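Local coordinates for GDNF family receptor alpha-3 (Homo sapiens, PDB 2GH0), which binds the neuronal growth factor artemin at the cell surface, which leads to autophosphorylation and activation of the RET receptor, at residues C25-C36 against Q49-A57. Residues are numbered along the deposited sequence; the frame is centred on the assembly and turned at random.
Sequences CDRLRKAYGEAC and QLLTFFEKA
Tyr-32 meets Gln-49, Leu-50 and Phe-53 in turn along its length, where two antiparallel helix segments run with their axes 8.7 Å apart at closest approach. Its CB lies 3.6 Å from Gln-49 CB. With chi1 at 85°, CG stands between the backbone N and the carbonyl carbon, which sends the ring in among these side chains. Leu-50 CD2 makes a CH-pi contact over one face, 3.8 Å from the centroid of the Tyr-32 ring and 16° off its normal. Tyr-32 CD1 and CE1 meet Phe-53, the Tyr-32 edge directed at the Phe-53 face: planes at 73° and centroids 5.4 Å apart define a T-shaped pair. OH, at the tip, is hydrogen-bonded to the carbonyl oxygen of Thr-84. Shortening this side chain to an alanine is likely to open a gap beside Leu-50 and Phe-53 and leave the Thr-84 carbonyl without its phenolic mate.

Phe-53 is gripped further along: Leu-28 CB approaches its CD1 at 3.5 Å, and Cys-25 SG, disulfide-bonded to Cys-19, sits at the ring edge, 3.8 Å from CE1. Leu-28 CD1 continues to Lys-56 CB and Ala-57. The direct contacts are essentially apolar, but one water donates to both Leu-28 O (2.7 Å) and Gln-49 O, bridging the backbones.

The pairing joins helices 23-35 and 43-56 within the first GDNF/GAS1 domain of this fragment, reinforced by the Cys-36–Cys-46 disulfide. Helix 59-66 packs on Phe-53 and Tyr-32 through Leu-65, while helix 11-20 touches Arg-29, whose guanidinium forms a salt bridge with an acidic side chain of another protein's chain.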
loop_
_atom_site.group_PDB
_atom_site.type_symbol
_atom_site.label_atom_id
_atom_site.label_comp_id
_atom_site.label_asym_id
_atom_site.label_seq_id
_atom_site.Cartn_x
_atom_site.Cartn_y
_atom_site.Cartn_z
ATOM N N CYS C 25 0.088 31.680 -9.219
ATOM C CA CYS C 25 -0.261 32.548 -8.104
ATOM C C CYS C 25 -0.718 31.744 -6.867
ATOM O O CYS C 25 -0.417 32.126 -5.718
ATOM C CB CYS C 25 -1.392 33.505 -8.520
ATOM S SG CYS C 25 -1.724 34.811 -7.387
ATOM N N ASP C 26 -1.510 30.695 -7.089
ATOM C CA ASP C 26 -1.919 29.824 -5.995
ATOM C C ASP C 26 -0.695 29.326 -5.215
ATOM O O ASP C 26 -0.674 29.331 -3.976
ATOM C CB ASP C 26 -2.689 28.606 -6.563
ATOM C CG ASP C 26 -3.156 27.633 -5.462
ATOM O OD1 ASP C 26 -3.732 28.119 -4.467
ATOM O OD2 ASP C 26 -2.883 26.434 -5.571
ATOM N N ARG C 27 0.334 28.867 -5.925
ATOM C CA ARG C 27 1.468 28.238 -5.220
ATOM C C ARG C 27 2.186 29.308 -4.385
ATOM O O ARG C 27 2.622 29.028 -3.261
ATOM C CB ARG C 27 2.416 27.541 -6.169
ATOM C CG ARG C 27 1.817 26.190 -6.720
ATOM C CD ARG C 27 2.732 25.016 -6.603
ATOM N NE ARG C 27 2.240 23.915 -7.444
ATOM C CZ ARG C 27 2.821 22.735 -7.551
ATOM N NH1 ARG C 27 3.936 22.477 -6.871
ATOM N NH2 ARG C 27 2.289 21.810 -8.339
ATOM N N LEU C 28 2.316 30.508 -4.957
ATOM C CA LEU C 28 3.057 31.621 -4.270
ATOM C C LEU C 28 2.279 32.155 -3.056
ATOM O O LEU C 28 2.875 32.555 -2.036
ATOM C CB LEU C 28 3.351 32.754 -5.251
ATOM C CG LEU C 28 4.313 32.328 -6.373
ATOM C CD1 LEU C 28 4.197 33.440 -7.423
ATOM C CD2 LEU C 28 5.731 32.271 -5.890
ATOM N N ARG C 29 0.961 32.222 -3.191
ATOM C CA ARG C 29 0.091 32.697 -2.083
ATOM C C ARG C 29 0.107 31.647 -0.983
ATOM O O ARG C 29 0.224 31.979 0.191
ATOM C CB ARG C 29 -1.355 32.894 -2.575
ATOM C CG ARG C 29 -2.303 33.342 -1.446
ATOM C CD ARG C 29 -3.692 33.772 -2.032
ATOM N NE ARG C 29 -4.687 33.936 -0.969
ATOM C CZ ARG C 29 -5.467 32.964 -0.496
ATOM N NH1 ARG C 29 -5.429 31.731 -0.986
ATOM N NH2 ARG C 29 -6.334 33.243 0.461
ATOM N N LYS C 30 0.004 30.375 -1.362
ATOM C CA LYS C 30 0.048 29.279 -0.390
ATOM C C LYS C 30 1.377 29.289 0.382
ATOM O O LYS C 30 1.409 28.979 1.583
ATOM C CB LYS C 30 -0.140 27.907 -1.085
ATOM C CG LYS C 30 -1.643 27.497 -1.179
ATOM C CD LYS C 30 -1.838 25.955 -1.164
ATOM C CE LYS C 30 -3.245 25.478 -0.686
ATOM N NZ LYS C 30 -3.622 24.057 -1.509
ATOM N N ALA C 31 2.468 29.547 -0.340
ATOM C CA ALA C 31 3.792 29.617 0.247
ATOM C C ALA C 31 3.916 30.685 1.346
ATOM O O ALA C 31 4.430 30.383 2.424
ATOM C CB ALA C 31 4.852 29.854 -0.841
ATOM N N TYR C 32 3.452 31.926 1.107
ATOM C CA TYR C 32 3.570 32.909 2.176
ATOM C C TYR C 32 2.514 32.703 3.249
ATOM O O TYR C 32 2.752 33.011 4.416
ATOM C CB TYR C 32 3.590 34.375 1.663
ATOM C CG TYR C 32 2.231 35.063 1.415
ATOM C CD1 TYR C 32 1.782 35.333 0.123
ATOM C CD2 TYR C 32 1.419 35.471 2.491
ATOM C CE1 TYR C 32 0.553 35.989 -0.089
ATOM C CE2 TYR C 32 0.226 36.118 2.307
ATOM C CZ TYR C 32 -0.211 36.383 1.011
ATOM O OH TYR C 32 -1.435 37.023 0.812
ATOM N N GLY C 33 1.335 32.212 2.852
ATOM C CA GLY C 33 0.294 31.950 3.827
ATOM C C GLY C 33 0.793 30.949 4.852
ATOM O O GLY C 33 0.501 31.074 6.045
ATOM N N GLU C 34 1.514 29.928 4.376
ATOM C CA GLU C 34 2.127 28.927 5.264
ATOM C C GLU C 34 3.217 29.534 6.157
ATOM O O GLU C 34 3.274 29.224 7.363
ATOM C CB GLU C 34 2.739 27.768 4.466
ATOM C CG GLU C 34 3.378 26.688 5.335
ATOM C CD GLU C 34 3.771 25.440 4.562
ATOM O OE1 GLU C 34 3.826 25.475 3.309
ATOM O OE2 GLU C 34 4.058 24.413 5.227
ATOM N N ALA C 35 4.107 30.300 5.543
ATOM C CA ALA C 35 5.229 30.979 6.249
ATOM C C ALA C 35 4.777 32.025 7.291
ATOM O O ALA C 35 5.463 32.266 8.264
ATOM C CB ALA C 35 6.177 31.589 5.258
ATOM N N CYS C 36 3.576 32.554 7.114
ATOM C CA CYS C 36 3.089 33.663 7.883
ATOM C C CYS C 36 1.983 33.290 8.871
ATOM O O CYS C 36 1.475 34.166 9.575
ATOM C CB CYS C 36 2.596 34.750 6.944
ATOM S SG CYS C 36 3.822 35.432 5.807
ATOM N N GLN C 49 8.935 35.113 1.968
ATOM C CA GLN C 49 7.841 34.550 1.093
ATOM C C GLN C 49 6.933 35.642 0.535
ATOM O O GLN C 49 6.404 35.518 -0.588
ATOM C CB GLN C 49 7.044 33.467 1.843
ATOM C CG GLN C 49 7.895 32.220 2.175
ATOM C CD GLN C 49 8.485 31.636 0.880
ATOM O OE1 GLN C 49 7.757 31.295 -0.044
ATOM N NE2 GLN C 49 9.794 31.611 0.787
ATOM N N LEU C 50 6.710 36.706 1.301
ATOM C CA LEU C 50 6.006 37.907 0.787
ATOM C C LEU C 50 6.766 38.566 -0.372
ATOM O O LEU C 50 6.165 38.911 -1.423
ATOM C CB LEU C 50 5.708 38.926 1.932
ATOM C CG LEU C 50 4.561 38.507 2.874
ATOM C CD1 LEU C 50 4.604 39.398 4.068
ATOM C CD2 LEU C 50 3.170 38.645 2.201
ATOM N N LEU C 51 8.068 38.736 -0.204
ATOM C CA LEU C 51 8.884 39.353 -1.239
ATOM C C LEU C 51 8.819 38.540 -2.521
ATOM O O LEU C 51 8.650 39.099 -3.624
ATOM C CB LEU C 51 10.334 39.480 -0.776
ATOM C CG LEU C 51 10.616 40.669 0.178
ATOM C CD1 LEU C 51 11.977 40.439 0.777
ATOM C CD2 LEU C 51 10.560 42.008 -0.534
ATOM N N THR C 52 8.930 37.234 -2.380
ATOM C CA THR C 52 8.854 36.321 -3.556
ATOM C C THR C 52 7.503 36.418 -4.208
ATOM O O THR C 52 7.404 36.435 -5.446
ATOM C CB THR C 52 9.081 34.904 -3.114
ATOM O OG1 THR C 52 10.408 34.852 -2.573
ATOM C CG2 THR C 52 8.957 33.931 -4.274
ATOM N N PHE C 53 6.455 36.504 -3.394
ATOM C CA PHE C 53 5.105 36.532 -3.963
ATOM C C PHE C 53 4.961 37.734 -4.894
ATOM O O PHE C 53 4.471 37.600 -5.979
ATOM C CB PHE C 53 3.989 36.616 -2.872
ATOM C CG PHE C 53 2.603 36.768 -3.478
ATOM C CD1 PHE C 53 1.945 35.653 -3.955
ATOM C CD2 PHE C 53 2.014 38.040 -3.628
ATOM C CE1 PHE C 53 0.681 35.740 -4.557
ATOM C CE2 PHE C 53 0.748 38.188 -4.235
ATOM C CZ PHE C 53 0.084 37.008 -4.715
ATOM N N PHE C 54 5.308 38.942 -4.446
ATOM C CA PHE C 54 5.117 40.104 -5.302
ATOM C C PHE C 54 6.135 40.133 -6.466
ATOM O O PHE C 54 5.879 40.720 -7.515
ATOM C CB PHE C 54 5.136 41.399 -4.445
ATOM C CG PHE C 54 3.957 41.496 -3.588
ATOM C CD1 PHE C 54 4.001 41.130 -2.253
ATOM C CD2 PHE C 54 2.740 41.840 -4.175
ATOM C CE1 PHE C 54 2.837 41.163 -1.490
ATOM C CE2 PHE C 54 1.576 41.878 -3.445
ATOM C CZ PHE C 54 1.594 41.515 -2.117
ATOM N N GLU C 55 7.285 39.545 -6.253
ATOM C CA GLU C 55 8.246 39.410 -7.297
ATOM C C GLU C 55 7.809 38.481 -8.455
ATOM O O GLU C 55 8.081 38.788 -9.633
ATOM C CB GLU C 55 9.530 38.887 -6.698
ATOM C CG GLU C 55 10.583 38.787 -7.643
ATOM C CD GLU C 55 11.909 38.540 -6.951
ATOM O OE1 GLU C 55 11.922 38.321 -5.693
ATOM O OE2 GLU C 55 12.941 38.576 -7.679
ATOM N N LYS C 56 7.169 37.361 -8.101
ATOM C CA LYS C 56 6.911 36.277 -9.044
ATOM C C LYS C 56 5.475 36.235 -9.593
ATOM O O LYS C 56 5.269 35.812 -10.727
ATOM C CB LYS C 56 7.329 34.918 -8.449
ATOM C CG LYS C 56 8.850 34.817 -8.133
ATOM C CD LYS C 56 9.708 35.092 -9.333
ATOM C CE LYS C 56 11.230 35.208 -8.975
ATOM N NZ LYS C 56 12.012 34.944 -10.228
ATOM N N ALA C 57 4.501 36.683 -8.820
ATOM C CA ALA C 57 3.093 36.595 -9.229
ATOM C C ALA C 57 2.846 37.605 -10.349
ATOM O O ALA C 57 3.444 38.675 -10.331
ATOM C CB ALA C 57 2.185 36.931 -8.061
HETATM O O HOH W 1 5.478 33.310 -2.122
#